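Local coordinates for protein acetaldehyde dehydrogenase (Acetylating) (Geobacillus thermoglucosidasius, PDB 5J78) that probably catalyses the reversible, NAD-dependent conversion of acetaldehyde and coenzyme A into acetyl-CoA, as an acetylating aldehyde dehydrogenase, at residues K288-L293 against A298-E303; P245-E250 against E407-D412; G390-T395 against G444-N449; Q263-D268 against P366-Y371. All coordinates share one frame; numbering follows the deposited sequence.

Interaction 1. Residues K288-L293 against A298-E303; sequences KVVAEL and AYFLNE
Leu293 O accepts a hydrogen bond from Ala298 N at 2.9 Å, and the link is nearly straight, with an angle of 162° at the hydrogen. This bond spans the turn that joins the helix of residues 288-293 to the short strand starting at Ala298, so the chain is tied down exactly where it changes from one structure to the other. Beside it the two side chains meet through their first carbons, Leu293 CB lying 3.8 Å from Ala298 CB; the single methyl of alanine suits a position this close to the helix end.

Farther along, Phe300 packs against the helix. Its CG is anti to its own carbonyl carbon (chi1 -78°), which turns the ring back toward the helix. Val290 receives it with both branches: CG1 sits over one face as a CH-pi contact, 4.1 Å from the ring centroid and 22° off the normal, while CG2 touches the ring tip at CZ, 3.8 Å away. Leu293 comes from another direction, placing CD1 near the ring plane at the edge, 3.9 Å from CZ. A flat ring is apt here because a branched valine can lie over it while a leucine reaches its rim.

Strand 298-300 is an outermost strand of the seven-stranded parallel sheet within this chain and pairs with strand 345-349, where Ala298 touches Leu345 and Phe300 touches Val347. Leu293 also packs on Val258 of helix 254-265, and both Val290 and Leu293 pack on Phe370 of strand 367-373.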
loop_
_atom_site.group_PDB
_atom_site.type_symbol
_atom_site.label_atom_id
_atom_site.label_comp_id
_atom_site.label_asym_id
_atom_site.label_seq_id
_atom_site.Cartn_x
_atom_site.Cartn_y
_atom_site.Cartn_z
ATOM N N LYS A 288 -41.665 -33.573 20.263
ATOM C CA LYS A 288 -42.660 -32.513 20.463
ATOM C C LYS A 288 -42.276 -31.230 19.709
ATOM O O LYS A 288 -43.136 -30.534 19.162
ATOM C CB LYS A 288 -42.835 -32.170 21.940
ATOM C CG LYS A 288 -43.420 -33.245 22.817
ATOM C CD LYS A 288 -44.075 -32.590 24.036
ATOM C CE LYS A 288 -44.361 -33.578 25.153
ATOM N NZ LYS A 288 -43.090 -34.112 25.718
ATOM N N VAL A 289 -40.982 -30.922 19.681
ATOM C CA VAL A 289 -40.514 -29.672 19.085
ATOM C C VAL A 289 -40.705 -29.750 17.571
ATOM O O VAL A 289 -41.263 -28.836 16.950
ATOM C CB VAL A 289 -39.020 -29.388 19.466
ATOM C CG1 VAL A 289 -38.446 -28.259 18.654
ATOM C CG2 VAL A 289 -38.909 -29.020 20.933
ATOM N N VAL A 290 -40.261 -30.859 16.989
ATOM C CA VAL A 290 -40.417 -31.101 15.556
ATOM C C VAL A 290 -41.893 -30.991 15.139
ATOM O O VAL A 290 -42.235 -30.362 14.132
ATOM C CB VAL A 290 -39.868 -32.496 15.175
ATOM C CG1 VAL A 290 -40.362 -32.938 13.782
ATOM C CG2 VAL A 290 -38.359 -32.504 15.209
ATOM N N ALA A 291 -42.769 -31.589 15.935
ATOM C CA ALA A 291 -44.178 -31.630 15.595
ATOM C C ALA A 291 -44.762 -30.231 15.713
ATOM O O ALA A 291 -45.546 -29.798 14.866
ATOM C CB ALA A 291 -44.922 -32.632 16.504
ATOM N N GLU A 292 -44.353 -29.504 16.747
ATOM C CA GLU A 292 -44.832 -28.144 16.926
ATOM C C GLU A 292 -44.330 -27.219 15.796
ATOM O O GLU A 292 -45.064 -26.341 15.328
ATOM C CB GLU A 292 -44.404 -27.615 18.293
ATOM C CG GLU A 292 -45.071 -26.316 18.684
ATOM C CD GLU A 292 -46.566 -26.470 18.893
ATOM O OE1 GLU A 292 -46.964 -27.363 19.670
ATOM O OE2 GLU A 292 -47.343 -25.701 18.289
ATOM N N LEU A 293 -43.093 -27.428 15.351
ATOM C CA LEU A 293 -42.540 -26.652 14.236
ATOM C C LEU A 293 -43.328 -26.948 12.949
ATOM O O LEU A 293 -43.699 -26.034 12.201
ATOM C CB LEU A 293 -41.051 -26.966 14.020
ATOM C CG LEU A 293 -40.015 -26.222 14.887
ATOM C CD1 LEU A 293 -38.689 -26.998 14.939
ATOM C CD2 LEU A 293 -39.777 -24.797 14.359
ATOM N N ALA A 298 -43.184 -25.119 9.516
ATOM C CA ALA A 298 -41.849 -25.576 9.121
ATOM C C ALA A 298 -41.928 -26.803 8.221
ATOM O O ALA A 298 -42.719 -27.701 8.478
ATOM C CB ALA A 298 -40.997 -25.903 10.349
ATOM N N TYR A 299 -41.077 -26.835 7.199
ATOM C CA TYR A 299 -40.893 -27.991 6.340
ATOM C C TYR A 299 -39.529 -28.654 6.558
ATOM O O TYR A 299 -38.487 -28.086 6.214
ATOM C CB TYR A 299 -41.033 -27.571 4.871
ATOM C CG TYR A 299 -41.027 -28.722 3.894
ATOM C CD1 TYR A 299 -39.836 -29.198 3.359
ATOM C CD2 TYR A 299 -42.213 -29.326 3.493
ATOM C CE1 TYR A 299 -39.820 -30.267 2.449
ATOM C CE2 TYR A 299 -42.212 -30.401 2.581
ATOM C CZ TYR A 299 -41.011 -30.862 2.064
ATOM O OH TYR A 299 -40.990 -31.919 1.164
ATOM N N PHE A 300 -39.533 -29.854 7.125
ATOM C CA PHE A 300 -38.298 -30.606 7.347
ATOM C C PHE A 300 -37.830 -31.322 6.088
ATOM O O PHE A 300 -38.522 -32.206 5.567
ATOM C CB PHE A 300 -38.483 -31.628 8.467
ATOM C CG PHE A 300 -38.435 -31.035 9.831
ATOM C CD1 PHE A 300 -39.511 -30.326 10.328
ATOM C CD2 PHE A 300 -37.308 -31.188 10.627
ATOM C CE1 PHE A 300 -39.468 -29.774 11.588
ATOM C CE2 PHE A 300 -37.257 -30.648 11.892
ATOM C CZ PHE A 300 -38.332 -29.940 12.378
ATOM N N LEU A 301 -36.645 -30.942 5.619
ATOM C CA LEU A 301 -36.055 -31.516 4.416
ATOM C C LEU A 301 -35.593 -32.948 4.654
ATOM O O LEU A 301 -35.057 -33.246 5.713
ATOM C CB LEU A 301 -34.855 -30.683 3.953
ATOM C CG LEU A 301 -35.055 -29.195 3.692
ATOM C CD1 LEU A 301 -33.703 -28.522 3.467
ATOM C CD2 LEU A 301 -35.971 -28.970 2.495
ATOM N N ASN A 302 -35.782 -33.829 3.672
ATOM C CA ASN A 302 -35.212 -35.172 3.766
ATOM C C ASN A 302 -33.803 -35.103 3.199
ATOM O O ASN A 302 -33.368 -34.036 2.755
ATOM C CB ASN A 302 -36.080 -36.215 3.044
ATOM C CG ASN A 302 -36.319 -35.894 1.584
ATOM O OD1 ASN A 302 -35.439 -35.390 0.880
ATOM N ND2 ASN A 302 -37.530 -36.190 1.114
ATOM N N GLU A 303 -33.112 -36.240 3.196
ATOM C CA GLU A 303 -31.693 -36.276 2.857
ATOM C C GLU A 303 -31.434 -35.792 1.424
ATOM O O GLU A 303 -30.483 -35.057 1.180
ATOM C CB GLU A 303 -31.131 -37.694 3.044
ATOM C CG GLU A 303 -31.614 -38.452 4.302
ATOM C CD GLU A 303 -31.233 -37.798 5.619
ATOM O OE1 GLU A 303 -30.413 -36.852 5.620
ATOM O OE2 GLU A 303 -31.757 -38.243 6.664
#

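Interaction 2. Residues P245-E250 against E407-D412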
loop_
_atom_site.group_PDB
_atom_site.type_symbol
_atom_site.label_atom_id
_atom_site.label_comp_id
_atom_site.label_asym_id
_atom_site.label_seq_id
_atom_site.Cartn_x
_atom_site.Cartn_y
_atom_site.Cartn_z
ATOM N N PRO A 245 -27.017 -19.302 17.532
ATOM C CA PRO A 245 -27.539 -20.586 17.995
ATOM C C PRO A 245 -28.561 -20.378 19.089
ATOM O O PRO A 245 -28.360 -19.496 19.926
ATOM C CB PRO A 245 -26.292 -21.293 18.516
ATOM C CG PRO A 245 -25.461 -20.159 19.082
ATOM C CD PRO A 245 -25.714 -18.984 18.161
ATOM N N VAL A 246 -29.636 -21.164 19.082
ATOM C CA VAL A 246 -30.671 -21.049 20.101
ATOM C C VAL A 246 -30.942 -22.414 20.719
ATOM O O VAL A 246 -31.209 -23.396 20.017
ATOM C CB VAL A 246 -31.978 -20.445 19.529
ATOM C CG1 VAL A 246 -33.053 -20.333 20.612
ATOM C CG2 VAL A 246 -31.705 -19.091 18.959
ATOM N N TYR A 247 -30.854 -22.453 22.046
ATOM C CA TYR A 247 -31.041 -23.684 22.838
ATOM C C TYR A 247 -32.474 -23.774 23.336
ATOM O O TYR A 247 -32.950 -22.855 24.002
ATOM C CB TYR A 247 -30.064 -23.689 24.020
ATOM C CG TYR A 247 -30.140 -24.864 24.975
ATOM C CD1 TYR A 247 -30.373 -26.161 24.520
ATOM C CD2 TYR A 247 -29.938 -24.677 26.346
ATOM C CE1 TYR A 247 -30.429 -27.239 25.412
ATOM C CE2 TYR A 247 -29.989 -25.745 27.236
ATOM C CZ TYR A 247 -30.231 -27.023 26.761
ATOM O OH TYR A 247 -30.278 -28.078 27.644
ATOM N N ILE A 248 -33.173 -24.862 23.001
ATOM C CA ILE A 248 -34.477 -25.132 23.609
ATOM C C ILE A 248 -34.268 -26.235 24.639
ATOM O O ILE A 248 -34.036 -27.392 24.300
ATOM C CB ILE A 248 -35.571 -25.549 22.589
ATOM C CG1 ILE A 248 -35.650 -24.547 21.433
ATOM C CG2 ILE A 248 -36.945 -25.640 23.295
ATOM C CD1 ILE A 248 -36.609 -24.945 20.299
ATOM N N HIS A 249 -34.325 -25.840 25.902
ATOM C CA HIS A 249 -34.134 -26.749 27.027
ATOM C C HIS A 249 -35.452 -27.475 27.328
ATOM O O HIS A 249 -36.530 -26.934 27.065
ATOM C CB HIS A 249 -33.653 -25.948 28.236
ATOM C CG HIS A 249 -33.564 -26.730 29.505
ATOM N ND1 HIS A 249 -34.427 -26.525 30.561
ATOM C CD2 HIS A 249 -32.694 -27.687 29.906
ATOM C CE1 HIS A 249 -34.107 -27.341 31.548
ATOM N NE2 HIS A 249 -33.054 -28.048 31.182
ATOM N N GLU A 250 -35.366 -28.684 27.887
ATOM C CA GLU A 250 -36.554 -29.507 28.150
ATOM C C GLU A 250 -37.600 -28.782 28.994
ATOM O O GLU A 250 -38.782 -29.127 28.963
ATOM C CB GLU A 250 -36.146 -30.814 28.833
ATOM C CG GLU A 250 -35.957 -30.712 30.336
ATOM C CD GLU A 250 -35.264 -31.936 30.936
ATOM O OE1 GLU A 250 -35.283 -32.078 32.178
ATOM O OE2 GLU A 250 -34.698 -32.752 30.173
ATOM N N GLU A 407 -29.110 -19.388 34.111
ATOM C CA GLU A 407 -27.908 -18.829 34.727
ATOM C C GLU A 407 -26.643 -19.583 34.331
ATOM O O GLU A 407 -25.631 -18.976 33.980
ATOM C CB GLU A 407 -28.065 -18.822 36.249
ATOM C CG GLU A 407 -28.897 -17.637 36.751
ATOM C CD GLU A 407 -29.349 -17.776 38.202
ATOM O OE1 GLU A 407 -28.888 -18.712 38.893
ATOM O OE2 GLU A 407 -30.169 -16.943 38.651
ATOM N N ALA A 408 -26.698 -20.905 34.366
ATOM C CA ALA A 408 -25.539 -21.733 33.999
ATOM C C ALA A 408 -25.184 -21.694 32.501
ATOM O O ALA A 408 -24.001 -21.731 32.118
ATOM C CB ALA A 408 -25.798 -23.173 34.425
ATOM N N TYR A 409 -26.202 -21.633 31.650
ATOM C CA TYR A 409 -25.985 -21.688 30.201
ATOM C C TYR A 409 -25.425 -20.358 29.676
ATOM O O TYR A 409 -24.545 -20.338 28.814
ATOM C CB TYR A 409 -27.294 -22.024 29.465
ATOM C CG TYR A 409 -27.125 -22.142 27.965
ATOM C CD1 TYR A 409 -26.440 -23.206 27.415
ATOM C CD2 TYR A 409 -27.639 -21.185 27.102
ATOM C CE1 TYR A 409 -26.267 -23.323 26.050
ATOM C CE2 TYR A 409 -27.484 -21.307 25.720
ATOM C CZ TYR A 409 -26.801 -22.384 25.204
ATOM O OH TYR A 409 -26.615 -22.514 23.842
ATOM N N THR A 410 -25.936 -19.262 30.227
ATOM C CA THR A 410 -25.677 -17.934 29.698
ATOM C C THR A 410 -24.344 -17.309 30.143
ATOM O O THR A 410 -23.791 -16.487 29.418
ATOM C CB THR A 410 -26.813 -16.958 30.084
ATOM O OG1 THR A 410 -26.977 -16.928 31.510
ATOM C CG2 THR A 410 -28.134 -17.367 29.413
ATOM N N ILE A 411 -23.816 -17.701 31.300
ATOM C CA ILE A 411 -22.702 -16.958 31.907
ATOM C C ILE A 411 -21.453 -16.894 31.003
ATOM O O ILE A 411 -20.779 -15.863 30.962
ATOM C CB ILE A 411 -22.310 -17.544 33.287
ATOM C CG1 ILE A 411 -21.205 -16.689 33.958
ATOM C CG2 ILE A 411 -21.839 -18.997 33.145
ATOM C CD1 ILE A 411 -21.631 -15.278 34.350
ATOM N N ASP A 412 -21.167 -17.959 30.254
ATOM C CA ASP A 412 -19.932 -18.027 29.462
ATOM C C ASP A 412 -20.102 -17.936 27.938
ATOM O O ASP A 412 -19.204 -18.327 27.189
ATOM C CB ASP A 412 -19.183 -19.322 29.794
ATOM C CG ASP A 412 -19.966 -20.575 29.401
ATOM O OD1 ASP A 412 -21.165 -20.456 29.063
ATOM O OD2 ASP A 412 -19.387 -21.684 29.446
HETATM O O HOH W 1 -27.583 -20.420 22.529
#
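Tyr409 offers one face of its ring to Tyr247, whose CD2 lies 3.8 Å above the centre of that ring. At the phenol end Tyr247 CB comes within 3.6 Å of Tyr409 OH, so one tyrosine meets the other with both its ring and its first carbon. The centroids are 5.0 Å apart and the planes inclined at 41°, an oblique pairing. Each CG is anti to its backbone N (chi1 178° for Tyr247), extending both rings between strand 244-248 and helix 403-410.

Beyond the tightly packed rings the contact is less direct, made through one water. There the backbone of Pro245 does not touch the Tyr409 hydroxyl directly but reaches it through this water, which lies in the plane of the Tyr409 ring. That water takes the proton of Tyr409 OH at 2.7 Å and gives one of its own to Pro245 O at 2.9 Å.

Tyrosine suits both places because it joins a broad apolar ring to a polar end. Lys413 makes a cation-pi contact with Tyr409. The chemistry therefore implies an apolar interface held by ring packing, with the two buried hydroxyls given polar partners, Asp282 for Tyr247 and the water for Tyr409.

Interaction 3. Residues G390-T395 against G444-N449; sequences GGLGHT and GAIGNN. With ACT (acetate ion), chain E.
Gly393 and Ile446 meet where backbone rather than side chain forms one wall: Ile446 CG2 presses against Gly393 CA at 3.5 Å, and the CA atoms of Gly393 and Gly447 are only 5.4 Å apart. Gly393, with no CB, lets the methyl come right up to the main chain, and it readily adopts the positive phi of 83° needed at the third position of the type II turn from Gly391 to His394. Gly447 also approaches with backbone alone, its CA 4.0 Å from Leu392 O.

Ile446 carries the apolar part. With CG1 anti to the backbone N (chi1 -160°) and the chain extended beyond it, CD1 reaches Leu392 CD2 at 4.1 Å, where the two side chains cross at about a right angle. Ala445 N donates a hydrogen bond to Asn462 of the second subunit.

His394 ends the turn. Its ND1 and Thr395 OG1 share a 2.8 Å hydrogen bond, which would limit the rotation of the ring, while NE2 makes a weak 3.3 Å bond to an acetate probably from the crystallisation liquor. His394 also packs on Ala274, next to the oxidised Cys273, which is consistent with a glycine-rich type II turn bordering the active site of an aldehyde dehydrogenase.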
loop_
_atom_site.group_PDB
_atom_site.type_symbol
_atom_site.label_atom_id
_atom_site.label_comp_id
_atom_site.label_asym_id
_atom_site.label_seq_id
_atom_site.Cartn_x
_atom_site.Cartn_y
_atom_site.Cartn_z
ATOM N N GLY A 390 -18.441 -17.689 12.315
ATOM C CA GLY A 390 -18.919 -16.381 11.881
ATOM C C GLY A 390 -20.052 -15.749 12.682
ATOM O O GLY A 390 -20.902 -15.072 12.102
ATOM N N GLY A 391 -20.067 -15.963 13.995
ATOM C CA GLY A 391 -21.023 -15.317 14.876
ATOM C C GLY A 391 -20.466 -14.775 16.194
ATOM O O GLY A 391 -21.233 -14.333 17.039
ATOM N N LEU A 392 -19.149 -14.802 16.393
ATOM C CA LEU A 392 -18.595 -14.418 17.700
ATOM C C LEU A 392 -18.902 -12.976 18.111
ATOM O O LEU A 392 -18.766 -12.034 17.328
ATOM C CB LEU A 392 -17.080 -14.629 17.727
ATOM C CG LEU A 392 -16.624 -16.096 17.791
ATOM C CD1 LEU A 392 -15.135 -16.185 17.478
ATOM C CD2 LEU A 392 -16.935 -16.725 19.128
ATOM N N GLY A 393 -19.308 -12.828 19.365
ATOM C CA GLY A 393 -19.597 -11.535 19.945
ATOM C C GLY A 393 -20.991 -11.030 19.637
ATOM O O GLY A 393 -21.384 -10.008 20.175
ATOM N N HIS A 394 -21.756 -11.731 18.795
ATOM C CA HIS A 394 -23.018 -11.146 18.331
ATOM C C HIS A 394 -24.182 -11.474 19.262
ATOM O O HIS A 394 -24.402 -10.745 20.239
ATOM C CB HIS A 394 -23.295 -11.580 16.897
ATOM C CG HIS A 394 -24.240 -10.675 16.181
ATOM N ND1 HIS A 394 -25.552 -10.519 16.567
ATOM C CD2 HIS A 394 -24.055 -9.848 15.126
ATOM C CE1 HIS A 394 -26.149 -9.664 15.760
ATOM N NE2 HIS A 394 -25.262 -9.238 14.877
ATOM N N THR A 395 -24.903 -12.567 18.987
ATOM C CA THR A 395 -26.117 -12.906 19.729
ATOM C C THR A 395 -26.269 -14.409 19.918
ATOM O O THR A 395 -25.898 -15.184 19.044
ATOM C CB THR A 395 -27.353 -12.374 19.004
ATOM O OG1 THR A 395 -27.180 -10.985 18.746
ATOM C CG2 THR A 395 -28.617 -12.551 19.831
ATOM N N GLY A 444 -18.002 -6.484 20.072
ATOM C CA GLY A 444 -16.848 -6.408 20.956
ATOM C C GLY A 444 -15.529 -6.839 20.327
ATOM O O GLY A 444 -15.433 -7.063 19.114
ATOM N N ALA A 445 -14.497 -6.940 21.171
ATOM C CA ALA A 445 -13.165 -7.291 20.716
ATOM C C ALA A 445 -13.130 -8.654 20.035
ATOM O O ALA A 445 -12.407 -8.824 19.061
ATOM C CB ALA A 445 -12.161 -7.264 21.900
ATOM N N ILE A 446 -13.915 -9.613 20.527
ATOM C CA ILE A 446 -13.876 -10.955 19.975
ATOM C C ILE A 446 -14.376 -10.953 18.529
ATOM O O ILE A 446 -14.036 -11.844 17.747
ATOM C CB ILE A 446 -14.687 -11.952 20.847
ATOM C CG1 ILE A 446 -14.246 -13.392 20.550
ATOM C CG2 ILE A 446 -16.216 -11.775 20.662
ATOM C CD1 ILE A 446 -14.648 -14.397 21.606
ATOM N N GLY A 447 -15.162 -9.937 18.168
ATOM C CA GLY A 447 -15.570 -9.731 16.786
ATOM C C GLY A 447 -14.969 -8.495 16.136
ATOM O O GLY A 447 -15.619 -7.862 15.309
ATOM N N ASN A 448 -13.744 -8.137 16.519
ATOM C CA ASN A 448 -13.004 -7.048 15.857
ATOM C C ASN A 448 -13.698 -5.701 15.930
ATOM O O ASN A 448 -13.605 -4.885 15.009
ATOM C CB ASN A 448 -12.730 -7.394 14.398
ATOM C CG ASN A 448 -11.459 -6.731 13.871
ATOM O OD1 ASN A 448 -10.365 -7.252 14.053
ATOM N ND2 ASN A 448 -11.603 -5.578 13.228
ATOM N N ASN A 449 -14.359 -5.448 17.050
ATOM C CA ASN A 449 -15.094 -4.202 17.235
ATOM C C ASN A 449 -14.666 -3.496 18.521
ATOM O O ASN A 449 -14.235 -4.146 19.477
ATOM C CB ASN A 449 -16.610 -4.454 17.293
ATOM C CG ASN A 449 -17.206 -4.957 15.973
ATOM O OD1 ASN A 449 -18.256 -5.632 15.977
ATOM N ND2 ASN A 449 -16.571 -4.623 14.846
HETATM C C ACT E . -28.312 -6.674 13.510
HETATM O O ACT E . -27.073 -6.765 13.595
HETATM O OXT ACT E . -28.954 -7.701 13.844
HETATM C CH3 ACT E . -28.971 -5.411 13.040
#

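Interaction 4. Residues Q263-D268 against P366-Y371; sequences QSKTFD and PILAFY
The flat group that Lys265 meets is a peptide unit, for no aromatic ring bridges these segments: the lysine end arrives at the carbonyl of Ile367, while Lys265 CE lies 4.1 Å from Pro366 CA and 3.9 Å from Leu368 CD1. The ring of Phe370, farther along the strand, packs on Val281, Val347 and helix 286-295, and that of Tyr371 lies on Ala278 and Leu280.

Lys265 lies toward the C-terminal end of helix 254-265. Its CG is anti to the backbone N (chi1 174°), and a bend at chi2 (53°) carries the otherwise extended chain to the start of strand 367-373. A long, flexible side chain with an apolar shaft suits the place: its methylenes line Pro366 and Leu368 while its amine meets main-chain oxygens. NZ lies 2.8 Å from Ile367 O, a weak bond whose exact geometry is doubtful because that oxygen is crowded in the model. Firmer partners are Glu276 O and Ser365 O, on the neighbouring strand and just before the proline.

Lys265 thus meets backbone oxygens at adjacent parallel strands, 367-373 and 276-282. A buried ammonium group surrounded by backbone oxygens would probably be stabilised in its charged form, and the contact implies a polar tie from helix side chain to strand backbone, beside apolar contacts with Pro366 and Leu368.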
loop_
_atom_site.group_PDB
_atom_site.type_symbol
_atom_site.label_atom_id
_atom_site.label_comp_id
_atom_site.label_asym_id
_atom_site.label_seq_id
_atom_site.Cartn_x
_atom_site.Cartn_y
_atom_site.Cartn_z
ATOM N N GLN A 263 -41.508 -16.498 14.269
ATOM C CA GLN A 263 -41.761 -15.093 14.009
ATOM C C GLN A 263 -40.441 -14.330 13.769
ATOM O O GLN A 263 -40.343 -13.503 12.861
ATOM C CB GLN A 263 -42.532 -14.453 15.166
ATOM C CG GLN A 263 -43.077 -13.068 14.805
ATOM C CD GLN A 263 -43.705 -12.331 15.980
ATOM O OE1 GLN A 263 -43.680 -12.798 17.126
ATOM N NE2 GLN A 263 -44.263 -11.163 15.697
ATOM N N SER A 264 -39.435 -14.623 14.583
ATOM C CA SER A 264 -38.141 -13.955 14.494
ATOM C C SER A 264 -37.371 -14.381 13.248
ATOM O O SER A 264 -36.810 -13.538 12.540
ATOM C CB SER A 264 -37.304 -14.247 15.754
ATOM O OG SER A 264 -35.945 -13.909 15.563
ATOM N N LYS A 265 -37.337 -15.689 12.993
ATOM C CA LYS A 265 -36.553 -16.251 11.887
ATOM C C LYS A 265 -37.074 -15.823 10.522
ATOM O O LYS A 265 -36.294 -15.524 9.615
ATOM C CB LYS A 265 -36.531 -17.780 11.982
ATOM C CG LYS A 265 -35.869 -18.502 10.819
ATOM C CD LYS A 265 -34.472 -17.977 10.545
ATOM C CE LYS A 265 -33.673 -18.977 9.801
ATOM N NZ LYS A 265 -32.315 -18.433 9.482
ATOM N N THR A 266 -38.395 -15.785 10.375
ATOM C CA THR A 266 -38.981 -15.482 9.078
ATOM C C THR A 266 -39.205 -13.982 8.894
ATOM O O THR A 266 -39.669 -13.548 7.848
ATOM C CB THR A 266 -40.320 -16.243 8.878
ATOM O OG1 THR A 266 -41.300 -15.778 9.819
ATOM C CG2 THR A 266 -40.097 -17.745 9.059
ATOM N N PHE A 267 -38.865 -13.187 9.905
ATOM C CA PHE A 267 -39.063 -11.747 9.799
ATOM C C PHE A 267 -38.183 -11.185 8.682
ATOM O O PHE A 267 -36.970 -11.395 8.650
ATOM C CB PHE A 267 -38.768 -11.053 11.131
ATOM C CG PHE A 267 -38.998 -9.560 11.105
ATOM C CD1 PHE A 267 -40.265 -9.033 11.333
ATOM C CD2 PHE A 267 -37.943 -8.683 10.892
ATOM C CE1 PHE A 267 -40.489 -7.648 11.327
ATOM C CE2 PHE A 267 -38.152 -7.292 10.878
ATOM C CZ PHE A 267 -39.436 -6.777 11.092
ATOM N N ASP A 268 -38.828 -10.486 7.759
ATOM C CA ASP A 268 -38.203 -10.020 6.530
ATOM C C ASP A 268 -37.471 -11.133 5.785
ATOM O O ASP A 268 -36.428 -10.902 5.167
ATOM C CB ASP A 268 -37.244 -8.873 6.837
ATOM C CG ASP A 268 -37.024 -7.972 5.638
ATOM O OD1 ASP A 268 -37.969 -7.846 4.825
ATOM O OD2 ASP A 268 -35.925 -7.382 5.513
ATOM N N PRO A 366 -34.847 -17.927 5.336
ATOM C CA PRO A 366 -35.706 -18.748 6.191
ATOM C C PRO A 366 -35.315 -20.228 6.121
ATOM O O PRO A 366 -36.114 -21.102 5.771
ATOM C CB PRO A 366 -37.111 -18.483 5.637
ATOM C CG PRO A 366 -36.972 -17.370 4.673
ATOM C CD PRO A 366 -35.581 -17.407 4.176
ATOM N N ILE A 367 -34.054 -20.481 6.458
ATOM C CA ILE A 367 -33.502 -21.818 6.621
ATOM C C ILE A 367 -32.887 -21.910 8.003
ATOM O O ILE A 367 -32.145 -21.024 8.430
ATOM C CB ILE A 367 -32.426 -22.148 5.574
ATOM C CG1 ILE A 367 -32.976 -21.917 4.174
ATOM C CG2 ILE A 367 -31.942 -23.579 5.756
ATOM C CD1 ILE A 367 -31.957 -22.082 3.038
ATOM N N LEU A 368 -33.160 -23.019 8.669
ATOM C CA LEU A 368 -32.790 -23.228 10.047
ATOM C C LEU A 368 -32.175 -24.614 10.183
ATOM O O LEU A 368 -32.769 -25.590 9.724
ATOM C CB LEU A 368 -34.039 -23.078 10.921
ATOM C CG LEU A 368 -33.906 -22.779 12.399
ATOM C CD1 LEU A 368 -33.012 -21.562 12.665
ATOM C CD2 LEU A 368 -35.289 -22.553 12.973
ATOM N N ALA A 369 -30.984 -24.710 10.770
ATOM C CA ALA A 369 -30.416 -26.019 11.128
ATOM C C ALA A 369 -31.037 -26.512 12.426
ATOM O O ALA A 369 -31.447 -25.711 13.261
ATOM C CB ALA A 369 -28.906 -25.945 11.264
ATOM N N PHE A 370 -31.089 -27.834 12.593
ATOM C CA PHE A 370 -31.722 -28.462 13.752
ATOM C C PHE A 370 -30.798 -29.503 14.378
ATOM O O PHE A 370 -30.552 -30.554 13.782
ATOM C CB PHE A 370 -33.042 -29.121 13.330
ATOM C CG PHE A 370 -33.898 -29.583 14.477
ATOM C CD1 PHE A 370 -33.726 -30.839 15.040
ATOM C CD2 PHE A 370 -34.894 -28.773 14.975
ATOM C CE1 PHE A 370 -34.523 -31.261 16.084
ATOM C CE2 PHE A 370 -35.695 -29.195 16.027
ATOM C CZ PHE A 370 -35.512 -30.437 16.575
ATOM N N TYR A 371 -30.298 -29.210 15.575
ATOM C CA TYR A 371 -29.350 -30.093 16.257
ATOM C C TYR A 371 -29.995 -30.680 17.490
ATOM O O TYR A 371 -30.623 -29.967 18.284
ATOM C CB TYR A 371 -28.069 -29.360 16.671
ATOM C CG TYR A 371 -27.193 -28.872 15.541
ATOM C CD1 TYR A 371 -27.432 -27.646 14.931
ATOM C CD2 TYR A 371 -26.102 -29.613 15.115
ATOM C CE1 TYR A 371 -26.615 -27.184 13.903
ATOM C CE2 TYR A 371 -25.281 -29.162 14.095
ATOM C CZ TYR A 371 -25.544 -27.946 13.491
ATOM O OH TYR A 371 -24.736 -27.496 12.467
#

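How the interactions relate
Interactions 1, 2 and 4 all reach the same seven-stranded parallel sheet, the Rossmann-like core of the catalytic domain. Interactions 1 and 4 share a hydrophobic seam: Val290 CG2 is 3.8 Å from Phe370 CZ and Leu293 CD1 3.9 Å from Phe370 CE2. Val289 CG1 also touches Ile248 CD1 at 4.1 Å, joining interaction 1 to interaction 2. Along the chain, interactions 1 and 4 are both nested inside the loop closed by interaction 2, which instead crosses interaction 3 and touches it through Pro245 CD and Thr395 O at 3.9 Å. Interaction 3, whose His394 lies by the probable active site, has nearest atoms about 9 Å from interaction 4 and about 17 Å from interaction 1.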